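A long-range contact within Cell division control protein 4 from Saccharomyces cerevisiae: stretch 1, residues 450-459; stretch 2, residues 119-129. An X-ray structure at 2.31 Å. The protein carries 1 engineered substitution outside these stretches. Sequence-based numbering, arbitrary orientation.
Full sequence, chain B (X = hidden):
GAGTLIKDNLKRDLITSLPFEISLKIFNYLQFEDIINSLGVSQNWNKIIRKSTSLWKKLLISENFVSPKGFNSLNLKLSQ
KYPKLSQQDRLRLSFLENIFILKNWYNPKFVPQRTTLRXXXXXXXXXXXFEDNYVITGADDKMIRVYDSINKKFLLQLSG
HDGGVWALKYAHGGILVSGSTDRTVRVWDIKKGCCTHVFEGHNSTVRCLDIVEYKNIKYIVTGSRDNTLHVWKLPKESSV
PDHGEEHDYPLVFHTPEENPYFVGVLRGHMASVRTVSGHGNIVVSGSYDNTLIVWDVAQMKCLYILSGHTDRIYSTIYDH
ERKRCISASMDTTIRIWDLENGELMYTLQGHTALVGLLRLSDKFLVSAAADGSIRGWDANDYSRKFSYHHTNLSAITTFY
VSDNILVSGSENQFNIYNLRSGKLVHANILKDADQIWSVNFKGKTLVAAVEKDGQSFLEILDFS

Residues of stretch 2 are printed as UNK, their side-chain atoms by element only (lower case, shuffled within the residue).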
# COMPACT_ATOMS: atom_id res chain seq x y z
N VAL B 450 -15.98 -13.92 -13.59
CA VAL B 450 -15.53 -14.47 -14.86
C VAL B 450 -16.68 -15.02 -15.69
O VAL B 450 -17.81 -15.15 -15.22
CB VAL B 450 -14.52 -15.61 -14.66
CG1 VAL B 450 -13.37 -15.16 -13.80
CG2 VAL B 450 -15.21 -16.83 -14.05
N GLU B 451 -16.36 -15.33 -16.95
CA GLU B 451 -17.28 -16.00 -17.84
C GLU B 451 -16.64 -17.31 -18.28
O GLU B 451 -15.45 -17.35 -18.59
CB GLU B 451 -17.60 -15.14 -19.06
CG GLU B 451 -18.44 -15.87 -20.12
CD GLU B 451 -18.59 -15.08 -21.40
OE1 GLU B 451 -18.86 -13.86 -21.34
OE2 GLU B 451 -18.45 -15.69 -22.49
N LYS B 452 -17.44 -18.37 -18.29
CA LYS B 452 -16.97 -19.66 -18.79
C LYS B 452 -18.11 -20.40 -19.46
O LYS B 452 -19.13 -20.70 -18.83
CB LYS B 452 -16.38 -20.49 -17.66
CG LYS B 452 -16.06 -21.92 -18.06
CD LYS B 452 -15.43 -22.68 -16.90
CE LYS B 452 -15.60 -24.19 -17.06
NZ LYS B 452 -15.04 -24.70 -18.35
N ASP B 453 -17.94 -20.68 -20.75
CA ASP B 453 -18.94 -21.40 -21.54
C ASP B 453 -20.33 -20.78 -21.47
O ASP B 453 -21.31 -21.48 -21.22
CB ASP B 453 -18.99 -22.87 -21.13
CG ASP B 453 -17.69 -23.59 -21.41
OD1 ASP B 453 -16.98 -23.20 -22.36
OD2 ASP B 453 -17.37 -24.56 -20.68
N GLY B 454 -20.40 -19.47 -21.68
CA GLY B 454 -21.68 -18.78 -21.77
C GLY B 454 -22.37 -18.51 -20.44
O GLY B 454 -23.55 -18.19 -20.42
N GLN B 455 -21.63 -18.65 -19.34
CA GLN B 455 -22.18 -18.38 -18.01
C GLN B 455 -21.22 -17.56 -17.16
O GLN B 455 -20.00 -17.64 -17.34
CB GLN B 455 -22.53 -19.68 -17.30
CG GLN B 455 -23.68 -20.47 -17.91
CD GLN B 455 -24.02 -21.71 -17.11
OE1 GLN B 455 -25.08 -21.80 -16.50
NE2 GLN B 455 -23.10 -22.68 -17.09
N SER B 456 -21.75 -16.78 -16.22
CA SER B 456 -20.91 -16.02 -15.31
C SER B 456 -20.71 -16.77 -14.00
O SER B 456 -21.61 -17.44 -13.51
CB SER B 456 -21.49 -14.63 -15.05
OG SER B 456 -22.74 -14.70 -14.40
N PHE B 457 -19.51 -16.66 -13.46
CA PHE B 457 -19.19 -17.27 -12.18
C PHE B 457 -18.40 -16.28 -11.34
O PHE B 457 -17.76 -15.37 -11.88
CB PHE B 457 -18.37 -18.55 -12.39
CG PHE B 457 -19.12 -19.64 -13.11
CD1 PHE B 457 -19.93 -20.52 -12.41
CD2 PHE B 457 -19.02 -19.78 -14.48
CE1 PHE B 457 -20.63 -21.53 -13.07
CE2 PHE B 457 -19.71 -20.79 -15.15
CZ PHE B 457 -20.52 -21.66 -14.44
N LEU B 458 -18.45 -16.45 -10.03
CA LEU B 458 -17.55 -15.73 -9.14
C LEU B 458 -16.46 -16.68 -8.67
O LEU B 458 -16.75 -17.75 -8.13
CB LEU B 458 -18.29 -15.14 -7.94
CG LEU B 458 -17.38 -14.39 -6.95
CD1 LEU B 458 -16.80 -13.13 -7.59
CD2 LEU B 458 -18.12 -14.04 -5.67
N GLU B 459 -15.22 -16.29 -8.89
CA GLU B 459 -14.08 -17.08 -8.45
C GLU B 459 -13.47 -16.45 -7.20
O GLU B 459 -13.27 -15.23 -7.14
CB GLU B 459 -13.04 -17.18 -9.56
CG GLU B 459 -13.57 -17.79 -10.85
CD GLU B 459 -13.67 -19.30 -10.80
OE1 GLU B 459 -14.02 -19.91 -11.83
OE2 GLU B 459 -13.39 -19.89 -9.73
N UNK B 119 -22.75 -17.24 -10.73
CA UNK B 119 -22.78 -15.81 -10.96
C UNK B 119 -24.18 -15.30 -11.26
O UNK B 119 -25.14 -15.70 -10.60
N UNK B 120 -24.29 -14.42 -12.25
CA UNK B 120 -25.58 -13.85 -12.63
C UNK B 120 -26.27 -14.65 -13.74
O UNK B 120 -25.69 -15.58 -14.30
c UNK B 120 -24.01 -11.37 -11.14
c UNK B 120 -25.09 -11.46 -11.95
c UNK B 120 -25.42 -9.80 -10.53
n UNK B 120 -24.23 -10.33 -10.27
c UNK B 120 -25.41 -12.39 -13.07
n UNK B 120 -25.96 -10.47 -11.53
N UNK B 121 -27.50 -14.26 -14.07
CA UNK B 121 -28.24 -14.91 -15.15
C UNK B 121 -27.65 -14.57 -16.52
O UNK B 121 -27.85 -15.31 -17.48
s UNK B 121 -32.22 -14.83 -13.89
c UNK B 121 -32.01 -13.42 -12.80
c UNK B 121 -30.51 -15.37 -14.08
c UNK B 121 -29.72 -14.54 -15.09
N UNK B 122 -26.93 -13.46 -16.60
CA UNK B 122 -26.21 -13.12 -17.82
C UNK B 122 -24.74 -13.47 -17.65
O UNK B 122 -24.24 -13.55 -16.52
c UNK B 122 -27.80 -11.29 -18.50
c UNK B 122 -26.35 -11.63 -18.19
o UNK B 122 -25.90 -10.81 -17.10
N UNK B 123 -24.03 -13.67 -18.75
CA UNK B 123 -22.65 -14.12 -18.70
C UNK B 123 -21.67 -12.97 -18.44
O UNK B 123 -20.52 -13.19 -18.08
o UNK B 123 -22.35 -14.02 -21.10
c UNK B 123 -22.27 -14.87 -19.98
N UNK B 124 -22.15 -11.74 -18.62
CA UNK B 124 -21.31 -10.57 -18.42
C UNK B 124 -21.60 -9.89 -17.09
O UNK B 124 -22.74 -9.54 -16.79
c UNK B 124 -21.49 -9.53 -19.55
c UNK B 124 -20.59 -8.33 -19.32
c UNK B 124 -21.21 -10.16 -20.91
N UNK B 125 -20.56 -9.71 -16.29
CA UNK B 125 -20.67 -8.97 -15.03
C UNK B 125 -20.13 -7.57 -15.26
O UNK B 125 -19.05 -7.40 -15.82
c UNK B 125 -20.26 -11.12 -13.78
c UNK B 125 -21.74 -11.33 -13.62
c UNK B 125 -19.85 -9.66 -13.92
c UNK B 125 -20.01 -8.92 -12.60
N UNK B 126 -20.89 -6.56 -14.83
CA UNK B 126 -20.56 -5.18 -15.18
C UNK B 126 -19.80 -4.43 -14.09
O UNK B 126 -19.11 -3.46 -14.37
o UNK B 126 -22.67 -4.31 -14.34
c UNK B 126 -21.83 -4.37 -15.51
c UNK B 126 -22.59 -5.02 -16.65
N UNK B 127 -19.94 -4.88 -12.85
CA UNK B 127 -19.29 -4.20 -11.74
C UNK B 127 -19.13 -5.10 -10.53
O UNK B 127 -19.92 -6.02 -10.32
s UNK B 127 -21.83 -3.11 -11.17
c UNK B 127 -20.04 -2.91 -11.37
N UNK B 128 -18.09 -4.83 -9.76
CA UNK B 128 -17.77 -5.62 -8.58
C UNK B 128 -17.18 -4.73 -7.50
O UNK B 128 -16.33 -3.89 -7.77
c UNK B 128 -16.11 -9.11 -8.48
c UNK B 128 -16.77 -6.73 -8.94
c UNK B 128 -16.40 -7.75 -7.85
c UNK B 128 -15.19 -7.29 -7.04
N UNK B 129 -17.65 -4.94 -6.27
CA UNK B 129 -17.05 -4.32 -5.10
C UNK B 129 -16.57 -5.42 -4.18
O UNK B 129 -17.20 -6.48 -4.08
n UNK B 129 -16.39 -1.12 -5.92
c UNK B 129 -17.29 -1.12 -4.94
c UNK B 129 -18.07 -3.45 -4.36
c UNK B 129 -18.41 -2.14 -5.05
o UNK B 129 -17.24 -0.35 -3.98
O HOH W 1 -24.76 -16.86 -16.53

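Position 119 has no side-chain atoms. Its backbone N lies 3.0 Å from Ser-456 O and donates a weak hydrogen bond to it. A modelled CB would point toward stretch 1 and sit 2.4 Å from Ser-456 O, a clash. The residue is Gly-119.

Position 120 has one carbon followed by a five-membered ring of three carbons and two nitrogens. That ring is an imidazole. The first carbon, CB, lies 3.8 Å from Ser-456 OG. The backbone N donates a hydrogen bond to Ser-456 OG at 2.7 Å. Both ring nitrogens are hydrogen-bonded elsewhere in the structure. The residue is His-120.

Position 121 has two carbons, a sulfur and a final carbon in an unbranched chain. It points away and touches nothing on stretch 1. A thioether of this length is Met-121.

Position 122 has one carbon carrying one oxygen and one carbon. The side chain points away from stretch 1. The backbone O accepts a hydrogen bond from Ser-456 OG at 2.8 Å. The residue is Thr-122. Its OG1 makes a weak hydrogen bond to the backbone O of position 124, at 3.4 Å.

Position 123 has one carbon and one oxygen. The carbon, CB, packs 3.6 Å from Gly-454 O, and the oxygen lies 3.5 Å from Glu-451 OE1. The backbone O is 3.5 Å from Ser-456 CB. The residue is Ser-123.

Position 124 has three carbons, two of them carried by the first. One of the two outer carbons lies 4.4 Å from Glu-451 OE1, at the edge of the contact. The residue is Val-124.

Position 125 has four carbons, forked at the first, with one arm two carbons long. It points toward stretch 1. The end of the long arm lies 3.6 Å from Ser-456 OG. The residue is Ile-125.

Position 126 has one carbon carrying one oxygen and one carbon. It is out of reach of stretch 1. The residue is Thr-126.

Position 127 has one carbon and one sulfur. It too is out of reach. The residue is Cys-127.

Position 128 has four carbons, forked at the second. It points toward stretch 1, and one terminal carbon lies 4.2 Å from Leu-458 CD1. The residue is Leu-128.

Position 129 has three carbons, the third carrying one oxygen and one nitrogen. The side chain is out of reach of stretch 1. The elements favour an amide, Gln-129.

The contact centres on Ser-456. Its OG accepts from His-120 N and donates to Thr-122 O, so one hydroxyl joins two backbone groups of the loop. Water 1 adds a bridge, donating to His-120 O at 2.7 Å and accepting from Ser-456 N at 3.0 Å. Stretch 1 is a hairpin, held by paired backbone bonds between Val-450 and Phe-457. Gly-119 fits closely against its second strand. Leu-458 and Leu-128 add an apolar touch.

Stretch 2 119-129: GHMTSVITCLQ
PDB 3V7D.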